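Local coordinates for protein tRNA (guanine(6)-N2)-methyltransferase (Thermus thermophilus, PDB 3TMA) that methylates N2 of the guanosine at position 6 of tRNA(Phe), using S-adenosyl-L-methionine as the methyl donor, at residues E48-K53 with D157-E162; T216-A221 with S254-L259; H294-F299 with L315-P320. All coordinates share one frame; numbering follows the deposited sequence.

Contact 1 (E48-K53 with D157-E162); sequences EVDARK and DVRGEE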
loop_
_atom_site.group_PDB
_atom_site.type_symbol
_atom_site.label_atom_id
_atom_site.label_comp_id
_atom_site.label_asym_id
_atom_site.label_seq_id
_atom_site.Cartn_x
_atom_site.Cartn_y
_atom_site.Cartn_z
ATOM N N GLU A 48 11.075 -13.830 -2.608
ATOM C CA GLU A 48 9.886 -14.625 -2.923
ATOM C C GLU A 48 8.643 -13.728 -2.967
ATOM O O GLU A 48 8.511 -12.815 -2.143
ATOM C CB GLU A 48 9.681 -15.712 -1.878
ATOM C CG GLU A 48 10.842 -16.757 -1.814
ATOM C CD GLU A 48 10.561 -17.879 -0.794
ATOM O OE1 GLU A 48 9.738 -17.677 0.130
ATOM O OE2 GLU A 48 11.181 -18.956 -0.913
ATOM N N VAL A 49 7.771 -13.973 -3.948
ATOM C CA VAL A 49 6.532 -13.180 -4.177
ATOM C C VAL A 49 5.353 -14.143 -4.097
ATOM O O VAL A 49 5.388 -15.238 -4.669
ATOM C CB VAL A 49 6.554 -12.522 -5.596
ATOM C CG1 VAL A 49 5.181 -11.935 -5.970
ATOM C CG2 VAL A 49 7.636 -11.428 -5.653
ATOM N N ASP A 50 4.332 -13.794 -3.333
ATOM C CA ASP A 50 3.102 -14.597 -3.355
ATOM C C ASP A 50 2.070 -13.892 -4.235
ATOM O O ASP A 50 1.447 -12.910 -3.819
ATOM C CB ASP A 50 2.550 -14.789 -1.915
ATOM C CG ASP A 50 3.471 -15.631 -1.022
ATOM O OD1 ASP A 50 4.340 -16.390 -1.553
ATOM O OD2 ASP A 50 3.306 -15.562 0.223
ATOM N N ALA A 51 1.964 -14.351 -5.483
ATOM C CA ALA A 51 1.135 -13.720 -6.540
ATOM C C ALA A 51 -0.288 -13.576 -6.039
ATOM O O ALA A 51 -0.837 -14.531 -5.467
ATOM C CB ALA A 51 1.132 -14.612 -7.839
ATOM N N ARG A 52 -0.834 -12.366 -6.148
ATOM C CA ARG A 52 -2.240 -12.109 -5.820
ATOM C C ARG A 52 -2.543 -12.117 -4.321
ATOM O O ARG A 52 -3.723 -12.019 -3.919
ATOM C CB ARG A 52 -3.152 -13.116 -6.560
ATOM C CG ARG A 52 -3.147 -12.890 -8.099
ATOM C CD ARG A 52 -4.040 -13.916 -8.866
ATOM N NE ARG A 52 -3.582 -15.278 -8.632
ATOM C CZ ARG A 52 -2.611 -15.865 -9.327
ATOM N NH1 ARG A 52 -2.011 -15.209 -10.316
ATOM N NH2 ARG A 52 -2.231 -17.098 -9.023
ATOM N N LYS A 53 -1.501 -12.252 -3.496
ATOM C CA LYS A 53 -1.654 -12.269 -2.033
ATOM C C LYS A 53 -1.116 -10.995 -1.355
ATOM O O LYS A 53 -1.333 -10.775 -0.176
ATOM C CB LYS A 53 -0.932 -13.502 -1.443
ATOM C CG LYS A 53 -1.582 -14.877 -1.824
ATOM C CD LYS A 53 -3.009 -14.960 -1.299
ATOM C CE LYS A 53 -3.715 -16.234 -1.768
ATOM N NZ LYS A 53 -3.963 -17.167 -0.629
ATOM N N ASP A 157 2.158 -17.925 10.958
ATOM C CA ASP A 157 1.322 -18.085 9.758
ATOM C C ASP A 157 1.557 -19.489 9.242
ATOM O O ASP A 157 2.721 -19.874 8.983
ATOM C CB ASP A 157 1.704 -17.097 8.652
ATOM C CG ASP A 157 1.272 -15.647 8.945
ATOM O OD1 ASP A 157 1.182 -15.235 10.125
ATOM O OD2 ASP A 157 1.049 -14.903 7.972
ATOM N N VAL A 158 0.469 -20.231 9.051
ATOM C CA VAL A 158 0.559 -21.565 8.501
ATOM C C VAL A 158 0.015 -21.534 7.074
ATOM O O VAL A 158 -1.119 -21.094 6.832
ATOM C CB VAL A 158 -0.223 -22.599 9.361
ATOM C CG1 VAL A 158 -0.041 -24.019 8.780
ATOM C CG2 VAL A 158 0.257 -22.568 10.825
ATOM N N ARG A 159 0.854 -21.911 6.116
ATOM C CA ARG A 159 0.468 -21.805 4.709
ATOM C C ARG A 159 0.738 -23.128 4.037
ATOM O O ARG A 159 1.890 -23.505 3.813
ATOM C CB ARG A 159 1.216 -20.669 4.014
ATOM C CG ARG A 159 1.462 -19.427 4.902
ATOM C CD ARG A 159 1.559 -18.171 4.087
ATOM N NE ARG A 159 1.565 -16.957 4.918
ATOM C CZ ARG A 159 2.487 -15.997 4.872
ATOM N NH1 ARG A 159 3.529 -16.098 4.041
ATOM N NH2 ARG A 159 2.384 -14.941 5.685
ATOM N N GLY A 160 -0.327 -23.856 3.750
ATOM C CA GLY A 160 -0.180 -25.227 3.244
ATOM C C GLY A 160 0.585 -26.055 4.254
ATOM O O GLY A 160 0.186 -26.136 5.417
ATOM N N GLU A 161 1.701 -26.644 3.817
ATOM C CA GLU A 161 2.498 -27.498 4.682
ATOM C C GLU A 161 3.605 -26.762 5.468
ATOM O O GLU A 161 4.214 -27.359 6.358
ATOM C CB GLU A 161 3.129 -28.655 3.893
ATOM C CG GLU A 161 2.248 -29.275 2.790
ATOM N N GLU A 162 3.862 -25.490 5.177
ATOM C CA GLU A 162 4.903 -24.765 5.935
ATOM C C GLU A 162 4.365 -23.792 6.980
ATOM O O GLU A 162 3.286 -23.228 6.811
ATOM C CB GLU A 162 5.882 -24.035 5.014
ATOM C CG GLU A 162 5.281 -23.489 3.771
ATOM C CD GLU A 162 6.297 -22.795 2.874
ATOM O OE1 GLU A 162 5.856 -22.241 1.856
ATOM O OE2 GLU A 162 7.515 -22.807 3.187
HETATM O O HOH W 1 3.767 -18.026 1.484
#

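Contact 2 (T216-A221 with S254-L259); sequences TIALEA and SWIRFL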
loop_
_atom_site.group_PDB
_atom_site.type_symbol
_atom_site.label_atom_id
_atom_site.label_comp_id
_atom_site.label_asym_id
_atom_site.label_seq_id
_atom_site.Cartn_x
_atom_site.Cartn_y
_atom_site.Cartn_z
ATOM N N THR A 216 -4.371 13.201 -0.535
ATOM C CA THR A 216 -3.438 12.056 -0.411
ATOM C C THR A 216 -2.487 11.825 -1.578
ATOM O O THR A 216 -1.256 11.677 -1.368
ATOM C CB THR A 216 -4.171 10.746 -0.116
ATOM O OG1 THR A 216 -4.933 10.897 1.093
ATOM C CG2 THR A 216 -3.156 9.593 0.059
ATOM N N ILE A 217 -3.017 11.860 -2.806
ATOM C CA ILE A 217 -2.166 11.640 -3.981
ATOM C C ILE A 217 -1.145 12.780 -4.186
ATOM O O ILE A 217 0.048 12.511 -4.423
ATOM C CB ILE A 217 -2.993 11.454 -5.253
ATOM C CG1 ILE A 217 -3.684 10.089 -5.227
ATOM C CG2 ILE A 217 -2.106 11.491 -6.477
ATOM C CD1 ILE A 217 -4.845 9.991 -6.271
ATOM N N ALA A 218 -1.595 14.033 -4.025
ATOM C CA ALA A 218 -0.684 15.185 -4.127
ATOM C C ALA A 218 0.446 15.147 -3.090
ATOM O O ALA A 218 1.597 15.474 -3.413
ATOM C CB ALA A 218 -1.465 16.550 -4.017
ATOM N N LEU A 219 0.119 14.774 -1.847
ATOM C CA LEU A 219 1.105 14.777 -0.785
ATOM C C LEU A 219 2.091 13.654 -1.053
ATOM O O LEU A 219 3.286 13.833 -0.818
ATOM C CB LEU A 219 0.412 14.551 0.597
ATOM C CG LEU A 219 -0.617 15.639 0.995
ATOM C CD1 LEU A 219 -1.520 15.173 2.165
ATOM C CD2 LEU A 219 0.104 16.924 1.380
ATOM N N GLU A 220 1.592 12.455 -1.429
ATOM C CA GLU A 220 2.497 11.345 -1.768
ATOM C C GLU A 220 3.477 11.712 -2.894
ATOM O O GLU A 220 4.718 11.441 -2.810
ATOM C CB GLU A 220 1.725 10.066 -2.097
ATOM C CG GLU A 220 2.646 8.824 -2.303
ATOM C CD GLU A 220 3.327 8.299 -0.989
ATOM O OE1 GLU A 220 2.973 8.729 0.129
ATOM O OE2 GLU A 220 4.238 7.461 -1.092
ATOM N N ALA A 221 2.939 12.340 -3.936
ATOM C CA ALA A 221 3.753 12.788 -5.054
ATOM C C ALA A 221 4.821 13.825 -4.594
ATOM O O ALA A 221 6.001 13.731 -4.959
ATOM C CB ALA A 221 2.844 13.423 -6.127
ATOM N N SER A 254 4.625 22.450 1.219
ATOM C CA SER A 254 3.810 23.572 0.878
ATOM C C SER A 254 3.889 24.103 -0.527
ATOM O O SER A 254 3.169 25.000 -0.800
ATOM C CB SER A 254 4.073 24.725 1.819
ATOM O OG SER A 254 3.835 24.395 3.148
ATOM N N TRP A 255 4.752 23.577 -1.393
ATOM C CA TRP A 255 4.756 24.052 -2.744
ATOM C C TRP A 255 3.602 23.483 -3.586
ATOM O O TRP A 255 3.470 23.864 -4.673
ATOM C CB TRP A 255 6.077 23.741 -3.394
ATOM C CG TRP A 255 6.397 22.307 -3.493
ATOM C CD1 TRP A 255 6.097 21.467 -4.493
ATOM C CD2 TRP A 255 7.097 21.546 -2.533
ATOM N NE1 TRP A 255 6.580 20.237 -4.244
ATOM C CE2 TRP A 255 7.187 20.250 -3.026
ATOM C CE3 TRP A 255 7.665 21.835 -1.301
ATOM C CZ2 TRP A 255 7.822 19.255 -2.350
ATOM C CZ3 TRP A 255 8.292 20.842 -0.629
ATOM C CH2 TRP A 255 8.365 19.571 -1.147
ATOM N N ILE A 256 2.804 22.566 -3.074
ATOM C CA ILE A 256 1.684 22.021 -3.880
ATOM C C ILE A 256 0.675 23.153 -4.162
ATOM O O ILE A 256 0.309 23.889 -3.242
ATOM C CB ILE A 256 0.950 20.917 -3.128
ATOM C CG1 ILE A 256 1.894 19.710 -2.923
ATOM C CG2 ILE A 256 -0.309 20.491 -3.914
ATOM C CD1 ILE A 256 1.410 18.779 -1.757
ATOM N N ARG A 257 0.210 23.266 -5.414
ATOM C CA ARG A 257 -0.779 24.279 -5.766
ATOM C C ARG A 257 -2.120 23.609 -5.712
ATOM O O ARG A 257 -2.484 22.873 -6.661
ATOM C CB ARG A 257 -0.510 24.804 -7.177
ATOM C CG ARG A 257 -1.563 25.834 -7.719
ATOM C CD ARG A 257 -1.035 26.576 -8.996
ATOM N NE ARG A 257 -2.080 27.323 -9.712
ATOM C CZ ARG A 257 -2.459 28.558 -9.364
ATOM N NH1 ARG A 257 -1.911 29.155 -8.307
ATOM N NH2 ARG A 257 -3.411 29.183 -10.043
ATOM N N PHE A 258 -2.848 23.817 -4.611
ATOM C CA PHE A 258 -4.222 23.294 -4.482
ATOM C C PHE A 258 -5.211 24.346 -5.001
ATOM O O PHE A 258 -5.196 25.492 -4.564
ATOM C CB PHE A 258 -4.606 22.983 -3.027
ATOM C CG PHE A 258 -3.858 21.797 -2.422
ATOM C CD1 PHE A 258 -4.273 20.501 -2.671
ATOM C CD2 PHE A 258 -2.769 22.007 -1.589
ATOM C CE1 PHE A 258 -3.608 19.394 -2.108
ATOM C CE2 PHE A 258 -2.069 20.917 -1.028
ATOM C CZ PHE A 258 -2.477 19.617 -1.295
ATOM N N LEU A 259 -6.155 23.918 -5.820
ATOM C CA LEU A 259 -7.043 24.863 -6.481
ATOM C C LEU A 259 -8.454 24.294 -6.526
ATOM O O LEU A 259 -8.641 23.088 -6.718
ATOM C CB LEU A 259 -6.514 25.065 -7.902
ATOM C CG LEU A 259 -6.474 26.380 -8.658
ATOM C CD1 LEU A 259 -5.828 27.570 -7.859
ATOM C CD2 LEU A 259 -5.771 26.128 -10.005
#

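Contact 3 (H294-F299 with L315-P320); sequences HLYWDF and LLTLRP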
loop_
_atom_site.group_PDB
_atom_site.type_symbol
_atom_site.label_atom_id
_atom_site.label_comp_id
_atom_site.label_asym_id
_atom_site.label_seq_id
_atom_site.Cartn_x
_atom_site.Cartn_y
_atom_site.Cartn_z
ATOM N N HIS A 294 -20.362 10.672 -18.455
ATOM C CA HIS A 294 -20.111 12.044 -18.886
ATOM C C HIS A 294 -18.951 12.675 -18.128
ATOM O O HIS A 294 -18.215 13.486 -18.693
ATOM C CB HIS A 294 -21.363 12.928 -18.777
ATOM C CG HIS A 294 -21.159 14.329 -19.279
ATOM N ND1 HIS A 294 -21.223 14.659 -20.617
ATOM C CD2 HIS A 294 -20.863 15.478 -18.623
ATOM C CE1 HIS A 294 -21.015 15.957 -20.759
ATOM N NE2 HIS A 294 -20.779 16.474 -19.564
ATOM N N LEU A 295 -18.768 12.316 -16.868
ATOM C CA LEU A 295 -17.585 12.811 -16.142
ATOM C C LEU A 295 -16.323 12.205 -16.727
ATOM O O LEU A 295 -15.338 12.926 -16.942
ATOM C CB LEU A 295 -17.675 12.536 -14.636
ATOM C CG LEU A 295 -16.414 12.666 -13.740
ATOM C CD1 LEU A 295 -15.842 14.067 -13.722
ATOM C CD2 LEU A 295 -16.817 12.264 -12.349
ATOM N N TYR A 296 -16.346 10.891 -17.000
ATOM C CA TYR A 296 -15.167 10.235 -17.593
ATOM C C TYR A 296 -14.858 10.864 -18.954
ATOM O O TYR A 296 -13.699 11.089 -19.302
ATOM C CB TYR A 296 -15.425 8.751 -17.833
ATOM C CG TYR A 296 -15.260 7.849 -16.624
ATOM C CD1 TYR A 296 -14.826 8.347 -15.404
ATOM C CD2 TYR A 296 -15.591 6.492 -16.707
ATOM C CE1 TYR A 296 -14.627 7.490 -14.310
ATOM C CE2 TYR A 296 -15.426 5.635 -15.617
ATOM C CZ TYR A 296 -14.937 6.148 -14.418
ATOM O OH TYR A 296 -14.794 5.303 -13.331
ATOM N N TRP A 297 -15.898 11.035 -19.753
ATOM C CA TRP A 297 -15.756 11.592 -21.101
ATOM C C TRP A 297 -15.024 12.958 -21.103
ATOM O O TRP A 297 -14.011 13.162 -21.813
ATOM C CB TRP A 297 -17.168 11.781 -21.678
ATOM C CG TRP A 297 -17.140 12.374 -23.019
ATOM C CD1 TRP A 297 -17.087 13.712 -23.349
ATOM C CD2 TRP A 297 -17.109 11.660 -24.236
ATOM N NE1 TRP A 297 -17.013 13.856 -24.699
ATOM C CE2 TRP A 297 -17.054 12.610 -25.272
ATOM C CE3 TRP A 297 -17.161 10.302 -24.557
ATOM C CZ2 TRP A 297 -17.043 12.244 -26.604
ATOM C CZ3 TRP A 297 -17.158 9.942 -25.881
ATOM C CH2 TRP A 297 -17.084 10.905 -26.886
ATOM N N ASP A 298 -15.539 13.887 -20.296
ATOM C CA ASP A 298 -14.964 15.223 -20.184
ATOM C C ASP A 298 -13.587 15.217 -19.500
ATOM O O ASP A 298 -12.684 15.957 -19.902
ATOM C CB ASP A 298 -15.886 16.132 -19.370
ATOM C CG ASP A 298 -17.211 16.444 -20.077
ATOM O OD1 ASP A 298 -17.364 16.178 -21.300
ATOM O OD2 ASP A 298 -18.110 16.975 -19.375
ATOM N N PHE A 299 -13.443 14.426 -18.442
ATOM C CA PHE A 299 -12.174 14.368 -17.768
ATOM C C PHE A 299 -11.084 13.823 -18.699
ATOM O O PHE A 299 -9.983 14.356 -18.739
ATOM C CB PHE A 299 -12.233 13.518 -16.482
ATOM C CG PHE A 299 -10.868 13.038 -16.028
ATOM C CD1 PHE A 299 -9.952 13.935 -15.513
ATOM C CD2 PHE A 299 -10.521 11.703 -16.131
ATOM C CE1 PHE A 299 -8.686 13.530 -15.131
ATOM C CE2 PHE A 299 -9.264 11.264 -15.755
ATOM C CZ PHE A 299 -8.324 12.184 -15.289
ATOM N N LEU A 315 -4.649 5.800 -13.802
ATOM C CA LEU A 315 -5.931 5.985 -13.226
ATOM C C LEU A 315 -6.541 4.768 -12.597
ATOM O O LEU A 315 -6.345 3.683 -13.033
ATOM C CB LEU A 315 -6.895 6.727 -14.159
ATOM C CG LEU A 315 -7.809 6.050 -15.166
ATOM C CD1 LEU A 315 -8.802 5.109 -14.429
ATOM C CD2 LEU A 315 -8.552 7.186 -15.854
ATOM N N LEU A 316 -7.284 5.003 -11.545
ATOM C CA LEU A 316 -7.906 3.884 -10.809
ATOM C C LEU A 316 -9.423 3.895 -11.046
ATOM O O LEU A 316 -10.057 4.966 -10.912
ATOM C CB LEU A 316 -7.581 4.116 -9.326
ATOM C CG LEU A 316 -7.775 3.136 -8.185
ATOM C CD1 LEU A 316 -7.100 1.778 -8.381
ATOM C CD2 LEU A 316 -7.163 3.865 -7.002
ATOM N N THR A 317 -10.030 2.756 -11.388
ATOM C CA THR A 317 -11.480 2.738 -11.609
ATOM C C THR A 317 -12.107 1.370 -11.294
ATOM O O THR A 317 -11.564 0.335 -11.682
ATOM C CB THR A 317 -11.861 3.143 -13.114
ATOM O OG1 THR A 317 -13.270 2.975 -13.323
ATOM C CG2 THR A 317 -11.139 2.238 -14.112
ATOM N N LEU A 318 -13.293 1.395 -10.696
ATOM C CA LEU A 318 -14.140 0.209 -10.581
ATOM C C LEU A 318 -14.909 -0.138 -11.840
ATOM O O LEU A 318 -15.556 -1.218 -11.923
ATOM C CB LEU A 318 -15.095 0.312 -9.364
ATOM C CG LEU A 318 -14.347 0.141 -8.020
ATOM C CD1 LEU A 318 -15.151 0.770 -6.860
ATOM C CD2 LEU A 318 -14.036 -1.343 -7.763
ATOM N N ARG A 319 -14.850 0.747 -12.839
ATOM C CA ARG A 319 -15.663 0.558 -14.046
ATOM C C ARG A 319 -14.804 0.546 -15.328
ATOM O O ARG A 319 -14.898 1.468 -16.142
ATOM C CB ARG A 319 -16.721 1.666 -14.110
ATOM C CG ARG A 319 -17.839 1.505 -13.057
ATOM C CD ARG A 319 -18.857 2.619 -13.157
ATOM N NE ARG A 319 -19.892 2.519 -12.134
ATOM C CZ ARG A 319 -21.040 1.867 -12.262
ATOM N NH1 ARG A 319 -21.371 1.226 -13.396
ATOM N NH2 ARG A 319 -21.878 1.889 -11.244
ATOM N N PRO A 320 -14.019 -0.530 -15.546
ATOM C CA PRO A 320 -13.099 -0.532 -16.689
ATOM C C PRO A 320 -13.787 -0.497 -18.052
ATOM O O PRO A 320 -13.309 0.206 -18.963
ATOM C CB PRO A 320 -12.278 -1.822 -16.501
ATOM C CG PRO A 320 -13.144 -2.705 -15.634
ATOM C CD PRO A 320 -13.869 -1.739 -14.715
#

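Contact 1 (E48-K53 with D157-E162)
A salt-bridge network on one face of the seven-stranded sheet in the N-terminal, THUMP-containing half of the enzyme links Asp50 to Arg159, and it illustrates how charged side chains can span a gap that the backbones leave wide. The CA atoms of Asp50 and Arg159 are the closest pair across the two segments, yet they stand 11.1 Å apart. Direct contact is slight: OD2 of Asp50 lies 3.9 Å from NH1 of Arg159, a long ion pair. The oxygen sits well out of the guanidinium plane, the carboxylate and guanidinium planes are turned 89° apart, and no N-H points at the acid, so this link is one of charge alone.

A water supplies the directed link. It donates to OD2 of Asp50 at 2.8 Å and accepts from NH1 of Arg159 at 3.2 Å. The arginine's other terminal nitrogen is held from within its own strand: NH2 of Arg159 reaches OD2 of Asp157 at 2.6 Å, with an N-H...O angle of 148°, meeting the oxygen on its anti side and 30° out of the carboxylate plane. The chain of Arg159 runs extended from CG to NE, which carries the guanidinium out over the sheet to both acids. NH2 also pairs with Glu23, and Phe164 makes a cation-pi contact with the same side chain. Asp50 has its stronger partners elsewhere, since its OD2 forms salt bridges with Arg55 and Arg57.

In the sheet, strand 48-50 is an edge strand antiparallel to strand 55-59, whereas strand 152-159 lies between strands 162-168 and 112-119. Strands 55-59, 21-25, 76-84 and 162-168 intervene, yet the two CA atoms are closer than a flat sheet allows, so it must curl; beyond Arg159, a type II' turn to Glu162 leads into strand 162-168.

Contact 2 (T216-A221 with S254-L259)
Ala218 and Leu219 of helix 216-225 meet Ile256 and Phe258 in an apolar helix-to-sheet contact of the Rossmann-fold methyltransferase domain. The CA atoms of Ala218 and Ile256 are the nearest pair across the segments, 7.2 Å apart. CB of Ala218 points at segment 254-259, 4.0 Å from CE1 of Phe258 and 4.1 Å from CG2 of Ile256. Leu219 joins from the next position on the helix, its side chain crossing that of Ile256 at about a right angle.

Within segment 254-259, CG2 of Ile256 also rests over one face of the Phe258 ring, 3.4 Å above its plane and toward the rim, so both present one apolar surface to the helix. Further out, Val231 and Ala233 of the adjacent parallel strand 231-235 touch Ala218, while in helix 238-250 Ala244 touches Phe258, and Ala247 and Ala248 touch Leu219. Thr216, at the start of helix 216-225, belongs by similarity to the S-adenosyl-L-methionine site; the packing joins the helix to the edge of the sheet. With CG1 of Ile256 anti to its carbonyl carbon (chi1 -65°), CD1 reaches the helix, 3.9 Å from CD2 of Leu219 and 3.7 Å from the backbone O of Ala218.

Contact 3 (H294-F299 with L315-P320)
A phenol and a threonine hydroxyl meet in an otherwise largely apolar interface: OH of Tyr296 and OG1 of Thr317 share a hydrogen bond of 2.8 Å, in which either could be the donor. Tyr296 comes from helix 290-305 and Thr317 from the end of strand 312-317. Their CA atoms are 10.3 Å apart, a gap spanned by the ring and hydroxyl of Tyr296 with the short side chain of Thr317.

The same threonine oxygen has a second task. It accepts the backbone N-H of Arg319 at 2.8 Å, with an angle of 158°, which closes an ST turn where the strand gives way to the next helix. A chi1 of 174° sets OG1 beside the carbonyl carbon, where the backbone leads on to the N-H of Arg319. One oxygen thus serves both the turn and the tyrosine, a compact case of a side chain that shapes its own backbone while tying it to a neighbouring element. Arg319 occupies the N-cap position of helix 320-326, and its CB comes within 4.2 Å of the phenol oxygen while its guanidinium end turns from helix 290-305.

One helical turn further on, Phe299 meets Leu315 by its ring edge: CD2 of Leu315 lies near the ring plane, 4.1 Å from CE2. The two side chains lie antiparallel, side by side. Phe299 also packs edge-to-face with Phe211, and Leu323 of helix 320-326 touches both Tyr296 and Leu315.

Helix 290-305 thus lies against the strand that follows it in the chain, the alpha-beta packing of a Rossmann-fold methyltransferase. Phe299 comes within about 4 Å, side chain to side chain, of Ala263, which by similarity is part of the S-adenosyl-L-methionine site.

How the contacts relate
The three contacts follow one another along the chain and divide between the protein's two halves. Contact 1 belongs to the THUMP-containing half, its centre 37 Å from that of contact 2 and 35 Å from that of contact 3. Contacts 2 and 3 reach the same sheet of the methyltransferase domain; their centres are 21 Å apart, their nearest atoms about 7 Å. Both lie near the probable S-adenosyl-L-methionine site: segment 216-221 begins with Thr216, which belongs to it by similarity but does not touch segment 254-259, while the Leu315 side chain of contact 3 is about 7 Å from that of Asn279. Contact 1, a polar surface link, is remote from this site; the other two are largely buried.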